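Local coordinates for protein endoglucanase, family GH5 (Zobellia galactanivorans, PDB 6GL2) that probably hydrolyses beta-glucan chains of the hemicellulose type, acting as a family 5 endoglucanase with a TIM-barrel fold, at residues 241-246 against 287-292. Sequence-based numbering, arbitrary orientation.
Sequences STWGTE and RLAHAE
Trp243 and His290 both hold CG anti to the backbone N (chi1 -169° and 173°), which lays the indole flat against helix 284-301 and carries the imidazole off the helix and across the face of the indole, the two side chains crossing at about a right angle. The pair is a T-shaped (edge-to-face) stack: the CD2 corner of His290 points at the five-membered ring of Trp243, centroids 4.8 Å apart and planes at 88°. His290 CD2 sits 3.7 Å from Trp243 CE2, a little toward the rim of the indole. The six-membered ring lies over the helix backbone instead, where His290 CA makes a CH-pi contact 3.9 Å from its centroid. On the same benzo ring, CE3 reaches the methyl CB of Ala289 at 4.3 Å, and CZ3 approaches Ala289 O obliquely. Beyond the two segments, Phe234 meets both rings, Phe293 and Leu252 of helix 246-266 touch the indole, and Asp286 OD2 holds the backbone N of Trp243, a second link to helix 284-301. With an alanine here in place of Trp243, the imidazole edge and His290 CA would probably lose the aromatic face they pack on, and a gap would open between the loop and the helix. The contact thus fastens the loop leading into helix 246-266 to the outer helix between the last two barrel strands. Magnesium, not bound here, has been seen in this protein at Asp240, Thr242 and Asp248; the indole touches the Asp248 side chain and so packs beside that site. Between the two segments, attachment rests on dispersion and weakly polar C-H to pi attraction, while the imidazole's polar NE2 is satisfied elsewhere, by a hydrogen bond to Phe230 O that ties the ring down with CD2 facing the indole.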
ATOM      1  N   SER A 241       8.285  -3.197  24.132  1.00 24.23           N
ATOM      2  CA  SER A 241       7.832  -4.521  23.679  1.00 22.72           C
ATOM      3  C   SER A 241       6.507  -4.927  24.218  1.00 19.52           C
ATOM      4  O   SER A 241       5.994  -5.991  23.861  1.00 16.89           O
ATOM      5  CB  SER A 241       8.863  -5.612  23.935  1.00 27.20           C
ATOM      6  OG  SER A 241       9.095  -5.757  25.319  1.00 27.61           O
ATOM      7  N   THR A 242       5.928  -4.073  25.051  1.00 17.14           N
ATOM      8  CA  THR A 242       4.647  -4.301  25.573  1.00 17.84           C
ATOM      9  C   THR A 242       3.608  -3.386  24.968  1.00 17.26           C
ATOM     10  O   THR A 242       3.925  -2.259  24.556  1.00 19.49           O
ATOM     11  CB  THR A 242       4.617  -4.193  27.129  1.00 19.90           C
ATOM     12  OG1 THR A 242       4.902  -2.860  27.471  1.00 24.95           O
ATOM     13  CG2 THR A 242       5.736  -5.026  27.741  1.00 21.91           C
ATOM     14  N   TRP A 243       2.416  -3.908  24.878  1.00 17.82           N
ATOM     15  CA  TRP A 243       1.283  -3.172  24.384  1.00 16.95           C
ATOM     16  C   TRP A 243       0.048  -3.727  24.980  1.00 18.28           C
ATOM     17  O   TRP A 243      -0.148  -4.963  25.020  1.00 19.05           O
ATOM     18  CB  TRP A 243       1.215  -3.198  22.825  1.00 15.45           C
ATOM     19  CG  TRP A 243       0.222  -2.234  22.277  1.00 13.35           C
ATOM     20  CD1 TRP A 243       0.456  -0.931  21.855  1.00 13.42           C
ATOM     21  CD2 TRP A 243      -1.244  -2.411  22.176  1.00 13.68           C
ATOM     22  NE1 TRP A 243      -0.710  -0.351  21.491  1.00 14.75           N
ATOM     23  CE2 TRP A 243      -1.760  -1.169  21.639  1.00 13.18           C
ATOM     24  CE3 TRP A 243      -2.155  -3.457  22.390  1.00 13.64           C
ATOM     25  CZ2 TRP A 243      -3.119  -0.974  21.469  1.00 14.54           C
ATOM     26  CZ3 TRP A 243      -3.541  -3.211  22.191  1.00 14.87           C
ATOM     27  CH2 TRP A 243      -3.975  -1.997  21.715  1.00 14.27           C
ATOM     28  N   GLY A 244      -0.840  -2.832  25.424  1.00 18.69           N
ATOM     29  CA  GLY A 244      -2.189  -3.164  25.788  1.00 22.63           C
ATOM     30  C   GLY A 244      -2.820  -2.445  26.995  1.00 20.78           C
ATOM     31  O   GLY A 244      -3.927  -2.831  27.372  1.00 22.69           O
ATOM     32  N   THR A 245      -2.159  -1.385  27.447  1.00 20.25           N
ATOM     33  CA  THR A 245      -2.729  -0.517  28.561  1.00 19.63           C
ATOM     34  C   THR A 245      -3.924   0.279  28.017  1.00 23.67           C
ATOM     35  O   THR A 245      -4.091   0.382  26.771  1.00 22.57           O
ATOM     36  CB  THR A 245      -1.706   0.424  29.135  1.00 21.78           C
ATOM     37  OG1 THR A 245      -1.283   1.371  28.156  1.00 20.44           O
ATOM     38  CG2 THR A 245      -0.510  -0.333  29.786  1.00 23.63           C
ATOM     39  N   GLU A 246      -4.777   0.870  28.885  1.00 21.60           N
ATOM     40  CA  GLU A 246      -5.805   1.777  28.366  1.00 21.58           C
ATOM     41  C   GLU A 246      -5.208   2.972  27.698  1.00 18.34           C
ATOM     42  O   GLU A 246      -5.801   3.439  26.698  1.00 19.48           O
ATOM     43  CB  GLU A 246      -6.793   2.198  29.468  1.00 29.10           C
ATOM     44  CG  GLU A 246      -7.566   1.008  30.042  1.00 36.88           C
ATOM     45  CD  GLU A 246      -8.174   0.037  28.994  1.00 44.55           C
ATOM     46  OE1 GLU A 246      -8.856   0.496  28.032  1.00 48.89           O
ATOM     47  OE2 GLU A 246      -8.002  -1.209  29.148  1.00 52.79           O
ATOM     48  N   ARG A 287       1.860  -8.653  20.635  1.00 13.57           N
ATOM     49  CA  ARG A 287       1.654  -8.500  19.201  1.00 12.19           C
ATOM     50  C   ARG A 287       0.250  -8.895  18.813  1.00 10.48           C
ATOM     51  O   ARG A 287      -0.406  -8.296  18.007  1.00 12.69           O
ATOM     52  CB  ARG A 287       2.630  -9.278  18.343  1.00 15.37           C
ATOM     53  CG  ARG A 287       4.002  -8.763  18.291  1.00 15.23           C
ATOM     54  CD  ARG A 287       4.756  -9.639  17.314  1.00 14.57           C
ATOM     55  NE  ARG A 287       4.657  -9.421  15.878  1.00 14.16           N
ATOM     56  CZ  ARG A 287       5.062 -10.254  14.916  1.00 12.05           C
ATOM     57  NH1 ARG A 287       5.227 -11.512  15.162  1.00 12.87           N
ATOM     58  NH2 ARG A 287       5.316  -9.822  13.670  1.00 13.12           N
ATOM     59  N   LEU A 288      -0.231 -10.021  19.376  1.00 11.11           N
ATOM     60  CA  LEU A 288      -1.533 -10.487  19.107  1.00 11.35           C
ATOM     61  C   LEU A 288      -2.622  -9.519  19.612  1.00 11.90           C
ATOM     62  O   LEU A 288      -3.613  -9.217  18.885  1.00 12.52           O
ATOM     63  CB  LEU A 288      -1.805 -11.872  19.777  1.00 13.72           C
ATOM     64  CG  LEU A 288      -3.151 -12.496  19.523  1.00 14.35           C
ATOM     65  CD1 LEU A 288      -3.551 -12.617  18.042  1.00 14.73           C
ATOM     66  CD2 LEU A 288      -3.242 -13.859  20.262  1.00 13.41           C
ATOM     67  N   ALA A 289      -2.483  -9.051  20.853  1.00 13.56           N
ATOM     68  CA  ALA A 289      -3.413  -8.065  21.412  1.00 12.34           C
ATOM     69  C   ALA A 289      -3.474  -6.795  20.567  1.00 11.90           C
ATOM     70  O   ALA A 289      -4.526  -6.292  20.282  1.00 12.94           O
ATOM     71  CB  ALA A 289      -3.040  -7.677  22.844  1.00 14.68           C
ATOM     72  N   HIS A 290      -2.329  -6.313  20.153  1.00 11.25           N
ATOM     73  CA  HIS A 290      -2.235  -5.111  19.326  1.00 10.70           C
ATOM     74  C   HIS A 290      -2.917  -5.376  17.957  1.00 11.60           C
ATOM     75  O   HIS A 290      -3.706  -4.552  17.473  1.00 11.25           O
ATOM     76  CB  HIS A 290      -0.763  -4.767  19.119  1.00 10.41           C
ATOM     77  CG  HIS A 290      -0.583  -3.659  18.146  1.00 10.92           C
ATOM     78  ND1 HIS A 290      -0.362  -3.903  16.797  1.00 10.21           N
ATOM     79  CD2 HIS A 290      -0.529  -2.283  18.315  1.00 11.07           C
ATOM     80  CE1 HIS A 290      -0.162  -2.748  16.215  1.00 11.90           C
ATOM     81  NE2 HIS A 290      -0.390  -1.733  17.102  1.00 12.36           N
ATOM     82  N   ALA A 291      -2.659  -6.542  17.305  1.00 10.95           N
ATOM     83  CA  ALA A 291      -3.260  -6.852  16.009  1.00 10.62           C
ATOM     84  C   ALA A 291      -4.756  -6.892  16.098  1.00 10.98           C
ATOM     85  O   ALA A 291      -5.488  -6.360  15.234  1.00 12.28           O
ATOM     86  CB  ALA A 291      -2.611  -8.122  15.406  1.00 12.27           C
ATOM     87  N   GLU A 292      -5.232  -7.613  17.121  0.70 12.08           N
ATOM     88  CA  GLU A 292      -6.682  -7.738  17.332  0.70 12.88           C
ATOM     89  C   GLU A 292      -7.358  -6.356  17.448  0.70 12.38           C
ATOM     90  O   GLU A 292      -8.378  -6.082  16.850  0.70 13.06           O
ATOM     91  CB  GLU A 292      -6.914  -8.523  18.668  0.70 15.00           C
ATOM     92  CG  GLU A 292      -6.758 -10.057  18.624  0.70 16.86           C
ATOM     93  CD  GLU A 292      -6.753 -10.752  19.961  0.70 20.84           C
ATOM     94  OE1 GLU A 292      -6.648 -10.042  20.999  0.70 24.27           O
ATOM     95  OE2 GLU A 292      -6.797 -12.030  19.977  0.70 23.48           O
TER